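Side-chain contacts in nitrate regulatory protein (Klebsiella oxytoca, PDB 4AKK), which responds to nitrate and nitrite by binding the terminator in the nasF operon leader RNA, which leads to transcription antitermination and expression of the nasFEDCBA operon: residues E218-L223 and V265-Q270; A199-A204 and V224-G229. All coordinates share one frame; numbering follows the deposited sequence.

Contact 1: residues E218-L223 and V265-Q270. With EDO (1,2-ethanediol), chain D.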
ATOM      1  N   GLU A 218      -4.298  15.600 -24.880  1.00 35.22           N
ATOM      2  CA  GLU A 218      -3.206  14.868 -24.252  1.00 41.45           C
ATOM      3  C   GLU A 218      -2.482  15.687 -23.171  1.00 38.72           C
ATOM      4  O   GLU A 218      -2.376  15.263 -22.022  1.00 39.57           O
ATOM      5  CB  GLU A 218      -2.209  14.454 -25.341  1.00 44.21           C
ATOM      6  CG  GLU A 218      -0.933  13.827 -24.827  1.00 45.85           C
ATOM      7  CD  GLU A 218      -1.183  12.490 -24.181  1.00 52.84           C
ATOM      8  OE1 GLU A 218      -1.992  11.720 -24.739  1.00 65.57           O
ATOM      9  OE2 GLU A 218      -0.577  12.204 -23.126  1.00 49.67           O
ATOM     10  N   LEU A 219      -1.975  16.855 -23.560  1.00 41.20           N
ATOM     11  CA  LEU A 219      -1.269  17.745 -22.640  1.00 36.71           C
ATOM     12  C   LEU A 219      -2.173  18.140 -21.481  1.00 32.69           C
ATOM     13  O   LEU A 219      -1.758  18.138 -20.321  1.00 29.22           O
ATOM     14  CB  LEU A 219      -0.754  18.989 -23.381  1.00 33.09           C
ATOM     15  CG  LEU A 219       0.110  19.965 -22.580  1.00 34.94           C
ATOM     16  CD1 LEU A 219       1.340  19.261 -22.030  1.00 29.71           C
ATOM     17  CD2 LEU A 219       0.517  21.182 -23.434  1.00 31.60           C
ATOM     18  N   ARG A 220      -3.421  18.454 -21.796  1.00 31.13           N
ATOM     19  CA  ARG A 220      -4.391  18.764 -20.768  1.00 35.89           C
ATOM     20  C   ARG A 220      -4.595  17.623 -19.747  1.00 36.17           C
ATOM     21  O   ARG A 220      -4.739  17.872 -18.543  1.00 27.50           O
ATOM     22  CB  ARG A 220      -5.726  19.183 -21.400  1.00 35.53           C
ATOM     23  CG  ARG A 220      -6.829  19.381 -20.355  1.00 35.61           C
ATOM     24  CD  ARG A 220      -8.123  19.893 -20.970  1.00 34.30           C
ATOM     25  NE  ARG A 220      -8.843  18.851 -21.686  1.00 40.93           N
ATOM     26  CZ  ARG A 220     -10.052  19.011 -22.215  1.00 46.12           C
ATOM     27  NH1 ARG A 220     -10.670  20.181 -22.120  1.00 38.45           N
ATOM     28  NH2 ARG A 220     -10.642  18.003 -22.849  1.00 43.94           N
ATOM     29  N   GLN A 221      -4.629  16.374 -20.212  1.00 34.63           N
ATOM     30  CA  GLN A 221      -4.816  15.263 -19.270  1.00 33.15           C
ATOM     31  C   GLN A 221      -3.575  15.136 -18.374  1.00 30.78           C
ATOM     32  O   GLN A 221      -3.692  14.988 -17.160  1.00 34.59           O
ATOM     33  CB  GLN A 221      -5.134  13.941 -19.996  1.00 33.08           C
ATOM     34  CG  GLN A 221      -5.592  12.808 -19.064  1.00 32.34           C
ATOM     35  CD  GLN A 221      -6.917  13.088 -18.355  1.00 34.98           C
ATOM     36  OE1 GLN A 221      -7.946  13.324 -18.993  1.00 34.53           O
ATOM     37  NE2 GLN A 221      -6.894  13.053 -17.026  1.00 34.66           N
ATOM     38  N   GLN A 222      -2.392  15.234 -18.976  1.00 32.12           N
ATOM     39  CA  GLN A 222      -1.149  15.177 -18.218  1.00 36.38           C
ATOM     40  C   GLN A 222      -1.083  16.303 -17.182  1.00 38.59           C
ATOM     41  O   GLN A 222      -0.591  16.113 -16.070  1.00 35.28           O
ATOM     42  CB  GLN A 222       0.051  15.275 -19.158  1.00 33.70           C
ATOM     43  CG  GLN A 222       0.188  14.109 -20.137  1.00 37.24           C
ATOM     44  CD  GLN A 222       1.400  14.274 -21.046  1.00 46.86           C
ATOM     45  OE1 GLN A 222       2.217  15.170 -20.847  1.00 43.38           O
ATOM     46  NE2 GLN A 222       1.520  13.413 -22.050  1.00 48.50           N
ATOM     47  N   LEU A 223      -1.580  17.477 -17.548  1.00 30.42           N
ATOM     48  CA  LEU A 223      -1.536  18.610 -16.633  1.00 36.53           C
ATOM     49  C   LEU A 223      -2.464  18.330 -15.463  1.00 31.92           C
ATOM     50  O   LEU A 223      -2.070  18.391 -14.301  1.00 30.14           O
ATOM     51  CB  LEU A 223      -1.938  19.906 -17.345  1.00 30.99           C
ATOM     52  CG  LEU A 223      -2.101  21.140 -16.454  1.00 36.25           C
ATOM     53  CD1 LEU A 223      -0.758  21.512 -15.801  1.00 30.39           C
ATOM     54  CD2 LEU A 223      -2.635  22.299 -17.288  1.00 37.73           C
ATOM     55  N   VAL A 265      -8.325  28.149 -17.277  1.00 40.25           N
ATOM     56  CA  VAL A 265      -8.169  28.482 -18.693  1.00 34.24           C
ATOM     57  C   VAL A 265      -7.597  27.298 -19.482  1.00 41.32           C
ATOM     58  O   VAL A 265      -8.138  26.898 -20.514  1.00 36.42           O
ATOM     59  CB  VAL A 265      -7.265  29.734 -18.899  1.00 38.12           C
ATOM     60  CG1 VAL A 265      -6.885  29.887 -20.364  1.00 36.46           C
ATOM     61  CG2 VAL A 265      -7.956  30.994 -18.381  1.00 39.84           C
ATOM     62  N   ALA A 266      -6.488  26.753 -18.994  1.00 36.04           N
ATOM     63  CA  ALA A 266      -5.834  25.640 -19.667  1.00 38.30           C
ATOM     64  C   ALA A 266      -6.781  24.449 -19.847  1.00 36.54           C
ATOM     65  O   ALA A 266      -6.707  23.736 -20.853  1.00 40.45           O
ATOM     66  CB  ALA A 266      -4.583  25.217 -18.902  1.00 37.82           C
ATOM     67  N   CYS A 267      -7.679  24.242 -18.888  1.00 36.13           N
ATOM     68  CA  CYS A 267      -8.584  23.095 -18.959  1.00 45.20           C
ATOM     69  C   CYS A 267      -9.853  23.356 -19.762  1.00 52.88           C
ATOM     70  O   CYS A 267     -10.546  22.420 -20.161  1.00 54.39           O
ATOM     71  CB  CYS A 267      -8.933  22.593 -17.559  1.00 45.51           C
ATOM     72  SG  CYS A 267      -7.545  21.759 -16.756  1.00 56.62           S
ATOM     73  N   THR A 268     -10.148  24.625 -20.006  1.00 49.94           N
ATOM     74  CA  THR A 268     -11.390  24.996 -20.672  1.00 54.73           C
ATOM     75  C   THR A 268     -11.158  25.513 -22.087  1.00 58.35           C
ATOM     76  O   THR A 268     -11.178  24.750 -23.052  1.00 66.22           O
ATOM     77  CB  THR A 268     -12.142  26.073 -19.874  1.00 59.87           C
ATOM     78  OG1 THR A 268     -12.405  25.588 -18.551  1.00 65.73           O
ATOM     79  CG2 THR A 268     -13.459  26.421 -20.558  1.00 67.53           C
ATOM     80  N   ARG A 269     -10.924  26.815 -22.198  1.00 55.84           N
ATOM     81  CA  ARG A 269     -10.882  27.472 -23.499  1.00 60.19           C
ATOM     82  C   ARG A 269      -9.473  27.628 -24.042  1.00 60.22           C
ATOM     83  O   ARG A 269      -8.490  27.299 -23.373  1.00 58.66           O
ATOM     84  CB  ARG A 269     -11.560  28.841 -23.427  1.00 61.21           C
ATOM     85  CG  ARG A 269     -11.135  29.687 -22.242  1.00 55.83           C
ATOM     86  CD  ARG A 269     -11.749  31.075 -22.333  1.00 70.03           C
ATOM     87  NE  ARG A 269     -11.379  31.922 -21.202  1.00 72.81           N
ATOM     88  CZ  ARG A 269     -10.282  32.671 -21.154  1.00 73.60           C
ATOM     89  NH1 ARG A 269      -9.432  32.677 -22.180  1.00 66.93           N
ATOM     90  NH2 ARG A 269     -10.034  33.412 -20.077  1.00 61.46           N
ATOM     91  N   GLN A 270      -9.382  28.136 -25.264  1.00 58.84           N
ATOM     92  CA  GLN A 270      -8.089  28.325 -25.896  1.00 56.58           C
ATOM     93  C   GLN A 270      -7.352  29.449 -25.183  1.00 55.29           C
ATOM     94  O   GLN A 270      -7.948  30.473 -24.843  1.00 51.51           O
ATOM     95  CB  GLN A 270      -8.247  28.615 -27.391  1.00 57.64           C
ATOM     96  CG  GLN A 270      -6.974  28.394 -28.195  1.00 66.41           C
ATOM     97  CD  GLN A 270      -7.244  27.860 -29.590  1.00 75.12           C
ATOM     98  OE1 GLN A 270      -8.210  28.258 -30.244  1.00 80.39           O
ATOM     99  NE2 GLN A 270      -6.389  26.949 -30.053  1.00 68.03           N
TER
HETATM  100  C1  EDO D1393      -9.452  21.677 -25.140  1.00 57.99           C
HETATM  101  O1  EDO D1393      -8.965  22.714 -24.275  1.00 61.48           O
HETATM  102  C2  EDO D1393      -8.849  20.338 -24.728  1.00 51.76           C
HETATM  103  O2  EDO D1393      -7.478  20.250 -25.132  1.00 51.13           O
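Arg220 and Cys267 bring their backbones to 6.3 Å, CA to CA, where an early turn of helix 217-240 meets the last turn of helix 257-267, just before Thr268 leaves helical geometry. The Arg220 side chain spans this gap. With chi1 (174°) and chi2 both near 180° it runs straight out toward the other helix, then bends at chi3, which turns the guanidinium beside the helix end. Arg220 CD lies 3.6 Å from Cys267 O, and Arg220 NH1 donates to the same oxygen at 3.0 Å. The bond is bent at the hydrogen, 142°, and NH1 stands off the carbonyl plane, while the oxygen itself sits at the guanidinium edge, tilted somewhat from its plane. Nearer the backbone, Arg220 CG passes 4.4 Å from Cys267 SG. One turn further on, Leu223 supplies the apolar part: its CD2 branch meets the methyl CB of Ala266 at 3.9 Å, and Phe215 touches both residues. A molecule of 1,2-ethanediol, probably from the crystallisation liquor, lies over one face of the guanidinium, with C2 3.1 Å from Arg220 CZ, and its O1 donates to Thr268 O at 3.2 Å. The stronger polar partner of Arg220 is elsewhere: NH1 forms a salt bridge with Glu386, and the group makes a cation-pi contact with Trp389, both on helix 385-399. Cys267 O likewise has a second donor, Gln390 NE2. The terminal carbonyl of helix 257-267 is thus gripped by two side-chain donors. A positive group at this C-terminal end should suit the partial negative charge of the helix end, and by pairing also with Glu386 the arginine ties two helices of the NIT region to the ANTAR region.

Contact 2: residues A199-A204 and V224-G229. With EDO (1,2-ethanediol), chain C.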
ATOM      1  N   ALA A 199       4.211  19.601  -8.524  1.00 29.64           N
ATOM      2  CA  ALA A 199       3.936  21.021  -8.767  1.00 28.12           C
ATOM      3  C   ALA A 199       4.894  21.554  -9.840  1.00 31.07           C
ATOM      4  O   ALA A 199       4.490  22.294 -10.729  1.00 30.83           O
ATOM      5  CB  ALA A 199       4.058  21.834  -7.475  1.00 28.91           C
ATOM      6  N   GLY A 200       6.165  21.169  -9.741  1.00 26.54           N
ATOM      7  CA  GLY A 200       7.150  21.472 -10.762  1.00 28.38           C
ATOM      8  C   GLY A 200       6.804  20.924 -12.140  1.00 30.01           C
ATOM      9  O   GLY A 200       7.032  21.591 -13.132  1.00 29.24           O
ATOM     10  N   GLN A 201       6.266  19.709 -12.209  1.00 24.17           N
ATOM     11  CA  GLN A 201       5.798  19.178 -13.487  1.00 31.15           C
ATOM     12  C   GLN A 201       4.569  19.926 -14.000  1.00 29.65           C
ATOM     13  O   GLN A 201       4.438  20.135 -15.206  1.00 31.89           O
ATOM     14  CB  GLN A 201       5.544  17.664 -13.409  1.00 22.20           C
ATOM     15  CG  GLN A 201       6.819  16.888 -13.150  1.00 26.38           C
ATOM     16  CD  GLN A 201       6.586  15.402 -13.035  1.00 38.00           C
ATOM     17  OE1 GLN A 201       5.561  14.894 -13.492  1.00 34.67           O
ATOM     18  NE2 GLN A 201       7.537  14.693 -12.428  1.00 30.38           N
ATOM     19  N   GLU A 202       3.677  20.325 -13.094  1.00 26.63           N
ATOM     20  CA  GLU A 202       2.587  21.244 -13.451  1.00 29.83           C
ATOM     21  C   GLU A 202       3.105  22.530 -14.118  1.00 30.35           C
ATOM     22  O   GLU A 202       2.535  23.002 -15.110  1.00 28.30           O
ATOM     23  CB  GLU A 202       1.762  21.624 -12.215  1.00 26.41           C
ATOM     24  CG  GLU A 202       0.596  22.583 -12.502  1.00 25.03           C
ATOM     25  CD  GLU A 202      -0.024  23.154 -11.227  1.00 32.23           C
ATOM     26  OE1 GLU A 202       0.229  22.591 -10.137  1.00 27.94           O
ATOM     27  OE2 GLU A 202      -0.767  24.163 -11.315  1.00 35.48           O
ATOM     28  N   ARG A 203       4.167  23.112 -13.568  1.00 30.85           N
ATOM     29  CA  ARG A 203       4.703  24.347 -14.139  1.00 33.10           C
ATOM     30  C   ARG A 203       5.149  24.086 -15.585  1.00 29.71           C
ATOM     31  O   ARG A 203       4.745  24.790 -16.506  1.00 29.15           O
ATOM     32  CB  ARG A 203       5.869  24.899 -13.304  1.00 27.72           C
ATOM     33  CG  ARG A 203       6.593  26.095 -13.982  1.00 25.59           C
ATOM     34  CD  ARG A 203       7.749  26.656 -13.139  1.00 28.60           C
ATOM     35  NE  ARG A 203       8.866  25.719 -13.038  1.00 27.76           N
ATOM     36  CZ  ARG A 203       9.986  25.940 -12.352  1.00 35.45           C
ATOM     37  NH1 ARG A 203      10.167  27.086 -11.691  1.00 28.75           N
ATOM     38  NH2 ARG A 203      10.932  25.011 -12.323  1.00 30.40           N
ATOM     39  N   ALA A 204       5.951  23.040 -15.774  1.00 32.75           N
ATOM     40  CA  ALA A 204       6.472  22.680 -17.098  1.00 33.75           C
ATOM     41  C   ALA A 204       5.377  22.389 -18.126  1.00 31.64           C
ATOM     42  O   ALA A 204       5.435  22.851 -19.256  1.00 34.21           O
ATOM     43  CB  ALA A 204       7.435  21.485 -16.989  1.00 27.73           C
ATOM     44  N   VAL A 224      -3.709  18.017 -15.787  1.00 31.56           N
ATOM     45  CA  VAL A 224      -4.681  17.639 -14.790  1.00 33.21           C
ATOM     46  C   VAL A 224      -4.136  16.552 -13.858  1.00 34.35           C
ATOM     47  O   VAL A 224      -4.360  16.596 -12.650  1.00 35.39           O
ATOM     48  CB  VAL A 224      -5.969  17.132 -15.474  1.00 38.18           C
ATOM     49  CG1 VAL A 224      -6.856  16.385 -14.485  1.00 32.85           C
ATOM     50  CG2 VAL A 224      -6.712  18.301 -16.119  1.00 41.04           C
ATOM     51  N   ASP A 225      -3.441  15.571 -14.425  1.00 33.86           N
ATOM     52  CA  ASP A 225      -2.952  14.443 -13.633  1.00 39.72           C
ATOM     53  C   ASP A 225      -1.876  14.907 -12.643  1.00 35.33           C
ATOM     54  O   ASP A 225      -1.779  14.394 -11.535  1.00 35.53           O
ATOM     55  CB  ASP A 225      -2.384  13.327 -14.528  1.00 36.34           C
ATOM     56  CG  ASP A 225      -3.443  12.658 -15.419  1.00 44.21           C
ATOM     57  OD1 ASP A 225      -4.655  12.668 -15.080  1.00 37.98           O
ATOM     58  OD2 ASP A 225      -3.033  12.115 -16.476  1.00 45.12           O
ATOM     59  N   ARG A 226      -1.065  15.870 -13.057  1.00 32.97           N
ATOM     60  CA  ARG A 226      -0.025  16.419 -12.188  1.00 33.91           C
ATOM     61  C   ARG A 226      -0.665  17.205 -11.062  1.00 31.25           C
ATOM     62  O   ARG A 226      -0.199  17.171  -9.922  1.00 32.60           O
ATOM     63  CB  ARG A 226       0.929  17.321 -12.975  1.00 32.86           C
ATOM     64  CG  ARG A 226       1.691  16.617 -14.088  1.00 34.11           C
ATOM     65  CD  ARG A 226       2.129  15.247 -13.640  1.00 37.06           C
ATOM     66  NE  ARG A 226       2.947  14.534 -14.616  1.00 37.30           N
ATOM     67  CZ  ARG A 226       2.466  13.839 -15.644  1.00 43.44           C
ATOM     68  NH1 ARG A 226       1.158  13.793 -15.878  1.00 35.83           N
ATOM     69  NH2 ARG A 226       3.301  13.210 -16.455  1.00 45.19           N
ATOM     70  N   ILE A 227      -1.758  17.890 -11.369  1.00 31.41           N
ATOM     71  CA  ILE A 227      -2.439  18.692 -10.351  1.00 36.32           C
ATOM     72  C   ILE A 227      -3.172  17.821  -9.320  1.00 35.94           C
ATOM     73  O   ILE A 227      -3.027  18.019  -8.119  1.00 31.65           O
ATOM     74  CB  ILE A 227      -3.404  19.722 -10.975  1.00 31.08           C
ATOM     75  CG1 ILE A 227      -2.605  20.754 -11.779  1.00 34.29           C
ATOM     76  CG2 ILE A 227      -4.254  20.394  -9.879  1.00 28.95           C
ATOM     77  CD1 ILE A 227      -3.395  21.415 -12.922  1.00 31.57           C
ATOM     78  N   ASP A 228      -3.951  16.856  -9.790  1.00 36.23           N
ATOM     79  CA  ASP A 228      -4.641  15.936  -8.885  1.00 34.51           C
ATOM     80  C   ASP A 228      -3.659  15.109  -8.061  1.00 31.28           C
ATOM     81  O   ASP A 228      -3.925  14.798  -6.915  1.00 38.14           O
ATOM     82  CB  ASP A 228      -5.553  14.999  -9.674  1.00 37.69           C
ATOM     83  CG  ASP A 228      -6.711  15.728 -10.328  1.00 44.94           C
ATOM     84  OD1 ASP A 228      -7.063  16.838  -9.860  1.00 53.08           O
ATOM     85  OD2 ASP A 228      -7.268  15.177 -11.304  1.00 48.42           O
ATOM     86  N   GLY A 229      -2.528  14.749  -8.656  1.00 32.52           N
ATOM     87  CA  GLY A 229      -1.535  13.943  -7.965  1.00 36.69           C
ATOM     88  C   GLY A 229      -0.957  14.615  -6.734  1.00 34.39           C
ATOM     89  O   GLY A 229      -0.550  13.947  -5.778  1.00 29.91           O
TER
HETATM   90  C1  EDO C1392       9.382  22.602 -14.392  1.00 32.01           C
HETATM   91  O1  EDO C1392      10.707  22.908 -13.961  1.00 49.23           O
HETATM   92  C2  EDO C1392       8.699  23.833 -14.979  1.00 34.80           C
HETATM   93  O2  EDO C1392       9.276  24.311 -16.202  1.00 24.04           O
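Gln201 and Arg226 reach each other because both place CG anti to the carbonyl carbon, with chi1 near -60°; the glutamine then stays extended, while the arginine kinks at chi2, laying its chain against Gln201 CB. Arg226 NE donates to Gln201 OE1 at 2.9 Å, nearly along the C=O axis, and the oxygen lies in the guanidinium plane, although amide and guanidinium planes are 65° apart. The amide has its other end held too, since NE2 bonds to Glu197. Glu202 instead sends an extended chain past Ile227, whose CG1 comes 3.6 Å from Glu202 CD. This carboxylate is buried, and its charge is met by salt bridges to Arg263 and Arg289, with Gln230 adding a hydrogen bond; such surroundings should keep it ionised. The two helical segments run nearly antiparallel, 157° between directions and 8.5 Å between axes. Within the NIT region, helix 277-312 packs on Glu202 and Arg203 and helix 257-267 touches Glu202 and Ile227, while helix 385-399 of the ANTAR region meets Val224.

Helix 217-240 serves both contacts: residues 218-223 face the end of helix 257-267 in contact 1, and the following residues 224-229 lie against helix 180-212 in contact 2. The two centres are 11 Å apart and the contacts touch directly. Cys267 SG of contact 1 packs on Val224 CG2 of contact 2 at 3.6 Å, and Leu223 CD1 lies 3.7 Å from Glu202 O. Trp389 touches both, by cation-pi with Arg220 and by packing on Val224. Through Arg220 and Val224, which both meet helix 385-399, the two contacts lie where the nitrate- and nitrite-sensing NIT region adjoins the RNA-binding ANTAR region.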